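Local coordinates for protein translation initiation factor 6 (Methanocaldococcus jannaschii, PDB 1G61) that binds the 50S ribosomal subunit and prevents it from joining the 30S subunit to form the 70S initiation complex, at residues Gly117-Pro122 with Glu173-Leu178. Numbering follows the deposited sequence.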
ATOM      1  N   GLY A 117      -6.611   6.093  -9.279  1.00  7.22           N
ATOM      2  CA  GLY A 117      -6.189   7.451  -8.841  1.00  7.02           C
ATOM      3  C   GLY A 117      -5.093   7.294  -7.781  1.00  6.19           C
ATOM      4  O   GLY A 117      -4.958   6.235  -7.152  1.00  7.16           O
ATOM      5  N   ALA A 118      -4.369   8.387  -7.624  1.00  6.86           N
ATOM      6  CA  ALA A 118      -3.282   8.421  -6.629  1.00  6.80           C
ATOM      7  C   ALA A 118      -3.202   9.787  -5.995  1.00  6.64           C
ATOM      8  O   ALA A 118      -3.422  10.824  -6.654  1.00  7.38           O
ATOM      9  CB  ALA A 118      -1.950   8.056  -7.330  1.00  8.12           C
ATOM     10  N   LEU A 119      -2.854   9.765  -4.700  1.00  6.44           N
ATOM     11  CA  LEU A 119      -2.589  10.971  -3.929  1.00  5.96           C
ATOM     12  C   LEU A 119      -1.105  10.935  -3.528  1.00  5.83           C
ATOM     13  O   LEU A 119      -0.585   9.898  -3.114  1.00  6.72           O
ATOM     14  CB  LEU A 119      -3.466  11.014  -2.678  1.00  7.07           C
ATOM     15  CG  LEU A 119      -3.439  12.304  -1.867  1.00  7.76           C
ATOM     16  CD1 LEU A 119      -4.094  13.463  -2.637  1.00  9.22           C
ATOM     17  CD2 LEU A 119      -4.161  12.099  -0.531  1.00  8.48           C
ATOM     18  N   ILE A 120      -0.408  12.082  -3.629  1.00  7.27           N
ATOM     19  CA  ILE A 120       1.013  12.126  -3.292  1.00  6.42           C
ATOM     20  C   ILE A 120       1.259  13.315  -2.379  1.00  6.53           C
ATOM     21  O   ILE A 120       0.658  14.399  -2.499  1.00  7.58           O
ATOM     22  CB  ILE A 120       1.920  12.209  -4.549  1.00  6.55           C
ATOM     23  CG1 ILE A 120       1.847  13.576  -5.256  1.00  8.05           C
ATOM     24  CG2 ILE A 120       1.636  11.054  -5.493  1.00  7.71           C
ATOM     25  CD1 ILE A 120       2.832  13.739  -6.405  1.00  8.33           C
ATOM     26  N   SER A 121       2.232  13.090  -1.475  1.00  7.40           N
ATOM     27  CA  SER A 121       2.686  14.171  -0.601  1.00  8.02           C
ATOM     28  C   SER A 121       3.148  15.367  -1.409  1.00  7.10           C
ATOM     29  O   SER A 121       3.809  15.215  -2.453  1.00  8.28           O
ATOM     30  CB  SER A 121       3.894  13.661   0.213  1.00  8.53           C
ATOM     31  OG  SER A 121       4.503  14.756   0.880  1.00 10.59           O
ATOM     32  N   PRO A 122       2.887  16.592  -0.924  1.00  8.06           N
ATOM     33  CA  PRO A 122       3.463  17.769  -1.577  1.00  9.85           C
ATOM     34  C   PRO A 122       4.981  17.674  -1.678  1.00  9.08           C
ATOM     35  O   PRO A 122       5.557  18.282  -2.609  1.00 10.09           O
ATOM     36  CB  PRO A 122       3.085  18.925  -0.609  1.00 10.24           C
ATOM     37  CG  PRO A 122       1.819  18.433   0.044  1.00 10.56           C
ATOM     38  CD  PRO A 122       2.078  16.956   0.248  1.00 10.25           C
ATOM     39  N   GLU A 173     -15.046  13.025   0.889  1.00  9.33           N
ATOM     40  CA  GLU A 173     -15.662  13.124  -0.425  1.00 10.72           C
ATOM     41  C   GLU A 173     -14.632  13.291  -1.526  1.00  8.72           C
ATOM     42  O   GLU A 173     -14.729  12.671  -2.602  1.00  9.96           O
ATOM     43  CB  GLU A 173     -16.673  14.281  -0.529  1.00 13.19           C
ATOM     44  CG  GLU A 173     -17.539  14.142  -1.777  1.00 21.63           C
ATOM     45  CD  GLU A 173     -17.957  12.742  -2.188  1.00 35.74           C
ATOM     46  OE1 GLU A 173     -18.667  12.088  -1.372  1.00 38.01           O
ATOM     47  OE2 GLU A 173     -17.612  12.276  -3.318  1.00 38.84           O
ATOM     48  N   PHE A 174     -13.597  14.095  -1.343  1.00  8.77           N
ATOM     49  CA  PHE A 174     -12.499  14.236  -2.288  1.00  7.70           C
ATOM     50  C   PHE A 174     -11.806  12.923  -2.553  1.00  7.81           C
ATOM     51  O   PHE A 174     -11.530  12.593  -3.707  1.00  9.21           O
ATOM     52  CB  PHE A 174     -11.540  15.292  -1.706  1.00  9.48           C
ATOM     53  CG  PHE A 174     -10.214  15.340  -2.469  1.00  7.86           C
ATOM     54  CD1 PHE A 174     -10.055  15.965  -3.696  1.00  9.84           C
ATOM     55  CD2 PHE A 174      -9.112  14.706  -1.912  1.00 10.13           C
ATOM     56  CE1 PHE A 174      -8.823  15.969  -4.345  1.00 11.01           C
ATOM     57  CE2 PHE A 174      -7.895  14.725  -2.572  1.00 10.71           C
ATOM     58  CZ  PHE A 174      -7.730  15.346  -3.798  1.00 11.29           C
ATOM     59  N   LEU A 175     -11.474  12.177  -1.491  1.00  7.95           N
ATOM     60  CA  LEU A 175     -10.783  10.893  -1.664  1.00  7.52           C
ATOM     61  C   LEU A 175     -11.652   9.884  -2.396  1.00  7.57           C
ATOM     62  O   LEU A 175     -11.230   9.119  -3.255  1.00  8.98           O
ATOM     63  CB  LEU A 175     -10.376  10.323  -0.303  1.00  8.53           C
ATOM     64  CG  LEU A 175      -9.345  11.206   0.429  1.00  8.84           C
ATOM     65  CD1 LEU A 175      -9.205  10.760   1.888  1.00 11.31           C
ATOM     66  CD2 LEU A 175      -7.991  11.290  -0.266  1.00 10.39           C
ATOM     67  N   LYS A 176     -12.934   9.880  -2.047  1.00  9.56           N
ATOM     68  CA  LYS A 176     -13.863   8.947  -2.701  1.00 10.07           C
ATOM     69  C   LYS A 176     -13.885   9.219  -4.183  1.00 10.08           C
ATOM     70  O   LYS A 176     -13.904   8.295  -5.008  1.00 11.76           O
ATOM     71  CB  LYS A 176     -15.229   9.077  -2.026  1.00 12.89           C
ATOM     72  CG  LYS A 176     -16.213   8.040  -2.494  1.00 17.61           C
ATOM     73  CD  LYS A 176     -17.523   8.270  -1.728  1.00 17.09           C
ATOM     74  CE  LYS A 176     -18.447   7.105  -2.041  1.00 22.44           C
ATOM     75  NZ  LYS A 176     -19.837   7.535  -1.747  1.00 25.79           N
ATOM     76  N   SER A 177     -13.891  10.497  -4.564  1.00 10.29           N
ATOM     77  CA  SER A 177     -13.917  10.908  -5.962  1.00  9.83           C
ATOM     78  C   SER A 177     -12.601  10.580  -6.638  1.00 11.21           C
ATOM     79  O   SER A 177     -12.547  10.033  -7.752  1.00 11.87           O
ATOM     80  CB  SER A 177     -14.241  12.421  -6.016  1.00 14.37           C
ATOM     81  OG  SER A 177     -14.122  12.878  -7.338  1.00 21.23           O
ATOM     82  N   LEU A 178     -11.451  10.882  -5.992  1.00  8.03           N
ATOM     83  CA  LEU A 178     -10.130  10.657  -6.568  1.00  8.03           C
ATOM     84  C   LEU A 178      -9.887   9.182  -6.866  1.00  7.44           C
ATOM     85  O   LEU A 178      -9.348   8.803  -7.894  1.00  8.86           O
ATOM     86  CB  LEU A 178      -9.025  11.173  -5.623  1.00  8.02           C
ATOM     87  CG  LEU A 178      -7.586  10.907  -6.032  1.00  7.82           C
ATOM     88  CD1 LEU A 178      -7.261  11.518  -7.387  1.00 11.74           C
ATOM     89  CD2 LEU A 178      -6.663  11.433  -4.930  1.00 10.57           C
TER
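Leu-119 of strand 117-120 meets three residues of helix 169-179: its CB and CD1 face CD2 of Leu-178, CD1 also meets Phe-174, and CD2 meets Leu-175. The CB lies 3.9 Å from CD2 of Leu-178, and the two leucine side chains cross at about a right angle. CG of Leu-178 stands anti to its backbone N (chi1 175°), and the CD2 branch beyond it also comes within 3.7 Å of O of Ala-118. Leu-119 CD2 touches Leu-175 CD2 at 3.9 Å, again with the side chains crossed. This leucine cluster is the buried, close part of the contact, where the helix packs on a mixed sheet with strand 117-120 between 111-113 and 138-141; Leu-178 also touches Glu-138 and Glu-140. Next to it, the lack of a CB on Gly-117 lets the backbones approach: its CA directs a C-H at Leu-178 O, 3.6 Å away and nearly straight (163° at H).

The exposed side belongs to Phe-174, whose ring offers its edge, CE2, to Leu-119 CD1 at 4.0 Å, the methyl lying near the ring plane. The methyl of Ala-118 points away from helix 169-179 and touches Leu-135 of helix 128-135. With no hydrogen bond or salt bridge across it, the contact is almost wholly apolar, and dispersion and burial of apolar surface probably account for most of its attraction, aided by the weak C-H...O contact.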